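Local coordinates for sweet protein mabinlin-2 chain B (Capparis masaikai, PDB 2DS2) that serves as the large chain of a heat-stable 2S seed storage albumin that tastes sweet, joined by disulfide bonds to a smaller chain A, at residues L14-R19 with C59-I64; F49-N54 with G65-A71. One frame throughout, in Å; residues are numbered along the deposited sequence.

Contact 1 of 2, residues L14-R19 with C59-I64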
ATOM      1  N   LEU B  14      -6.962   5.994  -0.144  1.00 27.85           N
ATOM      2  CA  LEU B  14      -5.703   6.700   0.016  1.00 29.23           C
ATOM      3  C   LEU B  14      -5.904   8.214  -0.078  1.00 34.23           C
ATOM      4  O   LEU B  14      -5.167   8.984   0.541  1.00 34.18           O
ATOM      5  CB  LEU B  14      -4.703   6.222  -1.046  1.00 35.21           C
ATOM      6  CG  LEU B  14      -3.210   6.329  -0.728  1.00 38.33           C
ATOM      7  CD1 LEU B  14      -2.904   5.553   0.550  1.00 34.58           C
ATOM      8  CD2 LEU B  14      -2.396   5.773  -1.891  1.00 35.00           C
ATOM      9  N   ARG B  15      -6.909   8.644  -0.835  1.00 31.14           N
ATOM     10  CA  ARG B  15      -7.166  10.075  -0.974  1.00 32.30           C
ATOM     11  C   ARG B  15      -7.867  10.682   0.234  1.00 32.63           C
ATOM     12  O   ARG B  15      -7.946  11.904   0.356  1.00 35.51           O
ATOM     13  CB  ARG B  15      -7.987  10.357  -2.239  1.00 33.51           C
ATOM     14  CG  ARG B  15      -7.242  10.067  -3.519  1.00 33.32           C
ATOM     15  CD  ARG B  15      -8.013  10.515  -4.754  1.00 39.42           C
ATOM     16  NE  ARG B  15      -7.344  10.072  -5.974  1.00 38.63           N
ATOM     17  CZ  ARG B  15      -7.746   9.052  -6.727  1.00 36.25           C
ATOM     18  NH1 ARG B  15      -8.829   8.360  -6.399  1.00 33.32           N
ATOM     19  NH2 ARG B  15      -7.049   8.710  -7.803  1.00 34.46           N
ATOM     20  N   GLN B  16      -8.363   9.837   1.131  1.00 30.67           N
ATOM     21  CA  GLN B  16      -9.048  10.326   2.323  1.00 35.63           C
ATOM     22  C   GLN B  16      -8.134  10.471   3.533  1.00 38.01           C
ATOM     23  O   GLN B  16      -8.498  11.117   4.514  1.00 40.37           O
ATOM     24  CB  GLN B  16     -10.205   9.405   2.689  1.00 38.85           C
ATOM     25  CG  GLN B  16     -11.233   9.239   1.593  1.00 33.32           C
ATOM     26  CD  GLN B  16     -12.403   8.407   2.054  1.00 34.28           C
ATOM     27  OE1 GLN B  16     -13.111   8.782   2.988  1.00 49.32           O
ATOM     28  NE2 GLN B  16     -12.608   7.268   1.413  1.00 38.07           N
ATOM     29  N   VAL B  17      -6.951   9.868   3.477  1.00 35.17           N
ATOM     30  CA  VAL B  17      -6.017   9.967   4.591  1.00 40.12           C
ATOM     31  C   VAL B  17      -5.212  11.260   4.478  1.00 40.79           C
ATOM     32  O   VAL B  17      -5.002  11.774   3.380  1.00 35.51           O
ATOM     33  CB  VAL B  17      -5.028   8.773   4.624  1.00 36.53           C
ATOM     34  CG1 VAL B  17      -5.792   7.460   4.696  1.00 38.42           C
ATOM     35  CG2 VAL B  17      -4.131   8.809   3.408  1.00 41.99           C
ATOM     36  N   ASP B  18      -4.775  11.789   5.617  1.00 40.32           N
ATOM     37  CA  ASP B  18      -3.977  13.010   5.622  1.00 44.36           C
ATOM     38  C   ASP B  18      -2.736  12.773   4.770  1.00 41.71           C
ATOM     39  O   ASP B  18      -2.100  11.724   4.872  1.00 34.24           O
ATOM     40  CB  ASP B  18      -3.564  13.373   7.052  1.00 42.27           C
ATOM     41  CG  ASP B  18      -4.648  14.126   7.803  1.00 53.80           C
ATOM     42  OD1 ASP B  18      -5.804  13.653   7.832  1.00 45.93           O
ATOM     43  OD2 ASP B  18      -4.336  15.198   8.370  1.00 63.74           O
ATOM     44  N   ARG B  19      -2.392  13.749   3.934  1.00 42.81           N
ATOM     45  CA  ARG B  19      -1.238  13.627   3.051  1.00 45.80           C
ATOM     46  C   ARG B  19       0.028  13.170   3.773  1.00 42.96           C
ATOM     47  O   ARG B  19       0.785  12.358   3.244  1.00 43.75           O
ATOM     48  CB  ARG B  19      -0.994  14.950   2.313  1.00 45.38           C
ATOM     49  CG  ARG B  19      -2.206  15.399   1.500  1.00 54.32           C
ATOM     50  CD  ARG B  19      -1.948  16.649   0.665  1.00 60.02           C
ATOM     51  NE  ARG B  19      -1.635  16.331  -0.729  1.00 64.21           N
ATOM     52  CZ  ARG B  19      -0.467  15.858  -1.152  1.00 63.34           C
ATOM     53  NH1 ARG B  19       0.520  15.644  -0.291  1.00 64.52           N
ATOM     54  NH2 ARG B  19      -0.287  15.592  -2.439  1.00 64.13           N
ATOM     55  N   CYS B  59      -1.967   6.439  -7.995  1.00 27.86           N
ATOM     56  CA  CYS B  59      -3.245   7.034  -7.631  1.00 24.24           C
ATOM     57  C   CYS B  59      -3.322   8.511  -7.985  1.00 28.94           C
ATOM     58  O   CYS B  59      -4.363   9.142  -7.821  1.00 30.79           O
ATOM     59  CB  CYS B  59      -3.483   6.876  -6.134  1.00 29.16           C
ATOM     60  SG  CYS B  59      -3.840   5.175  -5.614  1.00 29.01           S
ATOM     61  N   ASN B  60      -2.206   9.054  -8.457  1.00 37.13           N
ATOM     62  CA  ASN B  60      -2.121  10.455  -8.834  1.00 37.01           C
ATOM     63  C   ASN B  60      -2.376  11.411  -7.674  1.00 38.19           C
ATOM     64  O   ASN B  60      -3.059  12.425  -7.824  1.00 42.29           O
ATOM     65  CB  ASN B  60      -3.070  10.750  -9.996  1.00 37.48           C
ATOM     66  CG  ASN B  60      -2.683   9.997 -11.266  1.00 49.82           C
ATOM     67  OD1 ASN B  60      -1.517   9.990 -11.666  1.00 47.90           O
ATOM     68  ND2 ASN B  60      -3.662   9.366 -11.904  1.00 48.82           N
ATOM     69  N   ILE B  61      -1.822  11.080  -6.514  1.00 35.00           N
ATOM     70  CA  ILE B  61      -1.946  11.930  -5.340  1.00 35.89           C
ATOM     71  C   ILE B  61      -0.995  13.094  -5.625  1.00 38.84           C
ATOM     72  O   ILE B  61       0.208  12.891  -5.788  1.00 38.31           O
ATOM     73  CB  ILE B  61      -1.479  11.202  -4.061  1.00 38.54           C
ATOM     74  CG1 ILE B  61      -2.262   9.897  -3.880  1.00 45.02           C
ATOM     75  CG2 ILE B  61      -1.655  12.108  -2.855  1.00 40.80           C
ATOM     76  CD1 ILE B  61      -3.757  10.082  -3.782  1.00 39.49           C
ATOM     77  N   PRO B  62      -1.524  14.325  -5.688  1.00 40.70           N
ATOM     78  CA  PRO B  62      -0.775  15.554  -5.958  1.00 48.63           C
ATOM     79  C   PRO B  62       0.740  15.572  -5.745  1.00 51.13           C
ATOM     80  O   PRO B  62       1.495  15.068  -6.577  1.00 60.38           O
ATOM     81  CB  PRO B  62      -1.506  16.577  -5.104  1.00 49.05           C
ATOM     82  CG  PRO B  62      -2.922  16.184  -5.336  1.00 45.29           C
ATOM     83  CD  PRO B  62      -2.892  14.653  -5.246  1.00 43.78           C
ATOM     84  N   ASN B  63       1.186  16.162  -4.641  1.00 50.87           N
ATOM     85  CA  ASN B  63       2.617  16.272  -4.371  1.00 48.61           C
ATOM     86  C   ASN B  63       3.218  15.169  -3.517  1.00 39.75           C
ATOM     87  O   ASN B  63       3.757  15.433  -2.449  1.00 45.41           O
ATOM     88  CB  ASN B  63       2.917  17.628  -3.731  1.00 55.59           C
ATOM     89  CG  ASN B  63       2.738  18.776  -4.698  1.00 59.59           C
ATOM     90  OD1 ASN B  63       3.504  18.923  -5.649  1.00 65.15           O
ATOM     91  ND2 ASN B  63       1.717  19.592  -4.465  1.00 64.35           N
ATOM     92  N   ILE B  64       3.129  13.934  -3.995  1.00 39.60           N
ATOM     93  CA  ILE B  64       3.685  12.797  -3.279  1.00 39.02           C
ATOM     94  C   ILE B  64       4.205  11.798  -4.297  1.00 39.47           C
ATOM     95  O   ILE B  64       3.458  11.324  -5.150  1.00 45.55           O
ATOM     96  CB  ILE B  64       2.628  12.088  -2.400  1.00 44.67           C
ATOM     97  CG1 ILE B  64       2.011  13.082  -1.418  1.00 47.27           C
ATOM     98  CG2 ILE B  64       3.275  10.939  -1.627  1.00 34.30           C
ATOM     99  CD1 ILE B  64       0.916  12.491  -0.558  1.00 52.70           C
TER
HETATM  100  O   HOH W   1      -5.923  12.094  -6.812  1.00 40.31           O
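Neither segment is a strand, and their backbones stay well apart: the CA atoms of R15 and I61 are 7.1 Å from each other, those of L14 and C59 8.0 Å, those of R19 and I64 8.1 Å. Side chains bridge the gap. N60, with positive phi, ends helix 42-58 in a Schellman motif, and the chain then turns along the loop that joins helices 6-14 and 22-36. R15 NH2 donates a hydrogen bond to the carbonyl C59 O at 2.7 Å, while R15 NE reaches N60 O through water 1. The aliphatic part of R15 rests on I61, CG to CD1 3.5 Å. On the buried side L14 CD2 meets C59 SG at 4.0 Å; that sulfur is bonded to C11 SG of helix 6-14, in one of the disulfides that pin together the helices of this prolamin-type 2S albumin, and L14 also packs on V25, L26 and L55. Farther along, R19 extends its guanidinium beside I61, P62 and I64, with I61 CG2 over one face, 3.8 Å from R19 NH2.

Contact 2 of 2, residues F49-N54 with G65-A71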
ATOM      1  N   PHE B  49       6.606  -4.531  -1.825  1.00 23.88           N
ATOM      2  CA  PHE B  49       6.952  -3.182  -1.390  1.00 26.29           C
ATOM      3  C   PHE B  49       7.031  -2.163  -2.523  1.00 29.14           C
ATOM      4  O   PHE B  49       6.728  -0.983  -2.317  1.00 30.73           O
ATOM      5  CB  PHE B  49       8.243  -3.224  -0.579  1.00 27.38           C
ATOM      6  CG  PHE B  49       8.045  -3.735   0.816  1.00 32.45           C
ATOM      7  CD1 PHE B  49       7.610  -2.880   1.822  1.00 30.11           C
ATOM      8  CD2 PHE B  49       8.222  -5.083   1.112  1.00 39.70           C
ATOM      9  CE1 PHE B  49       7.351  -3.356   3.105  1.00 32.35           C
ATOM     10  CE2 PHE B  49       7.964  -5.572   2.390  1.00 40.14           C
ATOM     11  CZ  PHE B  49       7.528  -4.705   3.388  1.00 33.17           C
ATOM     12  N   ASP B  50       7.436  -2.603  -3.711  1.00 30.22           N
ATOM     13  CA  ASP B  50       7.486  -1.691  -4.853  1.00 31.05           C
ATOM     14  C   ASP B  50       6.069  -1.218  -5.139  1.00 28.20           C
ATOM     15  O   ASP B  50       5.835  -0.034  -5.379  1.00 30.64           O
ATOM     16  CB  ASP B  50       8.038  -2.392  -6.096  1.00 31.11           C
ATOM     17  CG  ASP B  50       9.543  -2.368  -6.154  1.00 36.91           C
ATOM     18  OD1 ASP B  50      10.112  -3.005  -7.066  1.00 39.80           O
ATOM     19  OD2 ASP B  50      10.157  -1.705  -5.291  1.00 37.56           O
ATOM     20  N   ALA B  51       5.127  -2.158  -5.115  1.00 28.81           N
ATOM     21  CA  ALA B  51       3.726  -1.851  -5.372  1.00 30.02           C
ATOM     22  C   ALA B  51       3.209  -0.823  -4.368  1.00 31.21           C
ATOM     23  O   ALA B  51       2.575   0.162  -4.748  1.00 29.24           O
ATOM     24  CB  ALA B  51       2.886  -3.132  -5.305  1.00 26.41           C
ATOM     25  N   ALA B  52       3.485  -1.056  -3.088  1.00 24.66           N
ATOM     26  CA  ALA B  52       3.039  -0.148  -2.036  1.00 26.44           C
ATOM     27  C   ALA B  52       3.665   1.230  -2.198  1.00 28.51           C
ATOM     28  O   ALA B  52       2.966   2.240  -2.181  1.00 34.05           O
ATOM     29  CB  ALA B  52       3.384  -0.721  -0.657  1.00 26.68           C
ATOM     30  N   ARG B  53       4.983   1.257  -2.363  1.00 30.85           N
ATOM     31  CA  ARG B  53       5.723   2.505  -2.520  1.00 30.95           C
ATOM     32  C   ARG B  53       5.242   3.392  -3.668  1.00 31.43           C
ATOM     33  O   ARG B  53       5.215   4.620  -3.534  1.00 34.42           O
ATOM     34  CB  ARG B  53       7.218   2.212  -2.707  1.00 31.78           C
ATOM     35  CG  ARG B  53       7.914   1.758  -1.437  1.00 43.81           C
ATOM     36  CD  ARG B  53       9.397   1.472  -1.637  1.00 41.77           C
ATOM     37  NE  ARG B  53       9.628   0.163  -2.243  1.00 46.05           N
ATOM     38  CZ  ARG B  53      10.801  -0.461  -2.237  1.00 51.79           C
ATOM     39  NH1 ARG B  53      10.927  -1.651  -2.807  1.00 48.04           N
ATOM     40  NH2 ARG B  53      11.850   0.107  -1.654  1.00 56.05           N
ATOM     41  N   ASN B  54       4.861   2.771  -4.783  1.00 34.12           N
ATOM     42  CA  ASN B  54       4.405   3.496  -5.972  1.00 33.71           C
ATOM     43  C   ASN B  54       2.957   3.955  -5.973  1.00 31.46           C
ATOM     44  O   ASN B  54       2.565   4.749  -6.821  1.00 31.58           O
ATOM     45  CB  ASN B  54       4.607   2.653  -7.235  1.00 33.43           C
ATOM     46  CG  ASN B  54       6.063   2.509  -7.621  1.00 46.44           C
ATOM     47  OD1 ASN B  54       6.827   3.474  -7.583  1.00 48.01           O
ATOM     48  ND2 ASN B  54       6.452   1.301  -8.015  1.00 48.59           N
ATOM     49  N   GLY B  65       5.490  11.486  -4.207  1.00 32.86           N
ATOM     50  CA  GLY B  65       6.065  10.530  -5.129  1.00 31.20           C
ATOM     51  C   GLY B  65       6.141   9.171  -4.466  1.00 38.50           C
ATOM     52  O   GLY B  65       5.495   8.932  -3.443  1.00 35.51           O
ATOM     53  N   ALA B  66       6.928   8.276  -5.048  1.00 38.47           N
ATOM     54  CA  ALA B  66       7.087   6.939  -4.497  1.00 35.41           C
ATOM     55  C   ALA B  66       7.632   7.022  -3.073  1.00 41.08           C
ATOM     56  O   ALA B  66       8.581   7.764  -2.804  1.00 37.15           O
ATOM     57  CB  ALA B  66       8.028   6.127  -5.376  1.00 43.18           C
ATOM     58  N   CYS B  67       7.021   6.271  -2.159  1.00 34.00           N
ATOM     59  CA  CYS B  67       7.451   6.255  -0.767  1.00 31.54           C
ATOM     60  C   CYS B  67       8.769   5.502  -0.679  1.00 38.30           C
ATOM     61  O   CYS B  67       8.881   4.372  -1.146  1.00 44.85           O
ATOM     62  CB  CYS B  67       6.413   5.558   0.116  1.00 33.69           C
ATOM     63  SG  CYS B  67       4.774   6.345   0.151  1.00 36.84           S
ATOM     64  N   PRO B  68       9.791   6.125  -0.088  1.00 38.23           N
ATOM     65  CA  PRO B  68      11.079   5.441   0.018  1.00 42.78           C
ATOM     66  C   PRO B  68      11.212   4.541   1.240  1.00 47.16           C
ATOM     67  O   PRO B  68      12.329   4.239   1.658  1.00 50.77           O
ATOM     68  CB  PRO B  68      12.067   6.599   0.049  1.00 38.11           C
ATOM     69  CG  PRO B  68      11.323   7.616   0.854  1.00 39.66           C
ATOM     70  CD  PRO B  68       9.923   7.551   0.260  1.00 38.62           C
ATOM     71  N   PHE B  69      10.094   4.099   1.814  1.00 52.57           N
ATOM     72  CA  PHE B  69      10.184   3.251   2.996  1.00 50.91           C
ATOM     73  C   PHE B  69      10.834   1.904   2.719  1.00 58.92           C
ATOM     74  O   PHE B  69      10.629   1.297   1.667  1.00 51.32           O
ATOM     75  CB  PHE B  69       8.812   3.070   3.681  1.00 53.72           C
ATOM     76  CG  PHE B  69       7.706   2.580   2.778  1.00 36.72           C
ATOM     77  CD1 PHE B  69       7.800   1.363   2.115  1.00 44.31           C
ATOM     78  CD2 PHE B  69       6.535   3.320   2.647  1.00 39.06           C
ATOM     79  CE1 PHE B  69       6.741   0.886   1.337  1.00 46.62           C
ATOM     80  CE2 PHE B  69       5.473   2.854   1.873  1.00 31.07           C
ATOM     81  CZ  PHE B  69       5.577   1.638   1.217  1.00 40.36           C
ATOM     82  N   ARG B  70      11.638   1.462   3.682  1.00 62.68           N
ATOM     83  CA  ARG B  70      12.373   0.205   3.606  1.00 68.01           C
ATOM     84  C   ARG B  70      11.490  -1.036   3.708  1.00 70.53           C
ATOM     85  O   ARG B  70      10.363  -0.976   4.198  1.00 71.30           O
ATOM     86  CB  ARG B  70      13.444   0.170   4.704  1.00 67.50           C
ATOM     87  CG  ARG B  70      13.034   0.874   5.998  1.00 72.47           C
ATOM     88  CD  ARG B  70      13.168   2.390   5.871  1.00 74.05           C
ATOM     89  NE  ARG B  70      12.524   3.111   6.968  1.00 73.49           N
ATOM     90  CZ  ARG B  70      11.210   3.160   7.159  1.00 72.88           C
ATOM     91  NH1 ARG B  70      10.392   2.528   6.329  1.00 76.65           N
ATOM     92  NH2 ARG B  70      10.710   3.845   8.180  1.00 73.56           N
ATOM     93  N   ALA B  71      12.026  -2.163   3.243  1.00 73.34           N
ATOM     94  CA  ALA B  71      11.314  -3.437   3.258  1.00 72.21           C
ATOM     95  C   ALA B  71      11.712  -4.285   4.465  1.00 73.05           C
ATOM     96  O   ALA B  71      12.306  -5.365   4.255  1.00 73.83           O
ATOM     97  CB  ALA B  71      11.596  -4.199   1.967  1.00 66.85           C
TER
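F49 lies with one ring face under A71, whose CA sits 3.8 Å from the ring centroid and almost on its normal, a CH-pi contact; A71 CB comes to 3.6 Å from F49 CD2, although A71 is poorly ordered. At the edge of the same ring, F49 CD1 is 3.9 Å from F69 CE1. F69 folds back from the tail toward helix 42-58, bringing its CZ to 3.7 Å from A52 CB, and A30 of helix 22-36 packs against both F49 and A52. One turn on from F49, at R53, the backbones themselves join: C67 N donates to R53 O at 2.8 Å, and A66 CA approaches that oxygen at 3.1 Å in a CA-H...O contact. The R53 side chain runs back along its helix, where NH1 forms a salt bridge with D50 OD2 at 2.6 Å. C67 is disulfide-bonded to C23, so the C-terminal tail is tied covalently to helix 22-36 while lying along helix 42-58, an arrangement consistent with the disulfide-linked helical fold of 2S albumins.

Overall arrangement
From the N terminus the chain runs through helix 6-14 into the loop 14-19, then through helices 22-36 and 42-58. Contact 1 closes this long, mostly helical excursion by bringing 59-64, just past the last helix, back to the first interhelical loop. Contact 2 closes a much shorter loop: 65-71 returns along 49-54 of helix 42-58, the helix it has just left. Because 49-54 falls inside the span closed by contact 1 and 65-71 beyond it, the two contacts cross. Their centres are 14 Å apart, and 59-64 leads directly into 65-71, so one continuous tail serves both, first beside the C-terminal end of helix 6-14 and the loop after it, then back along helix 42-58.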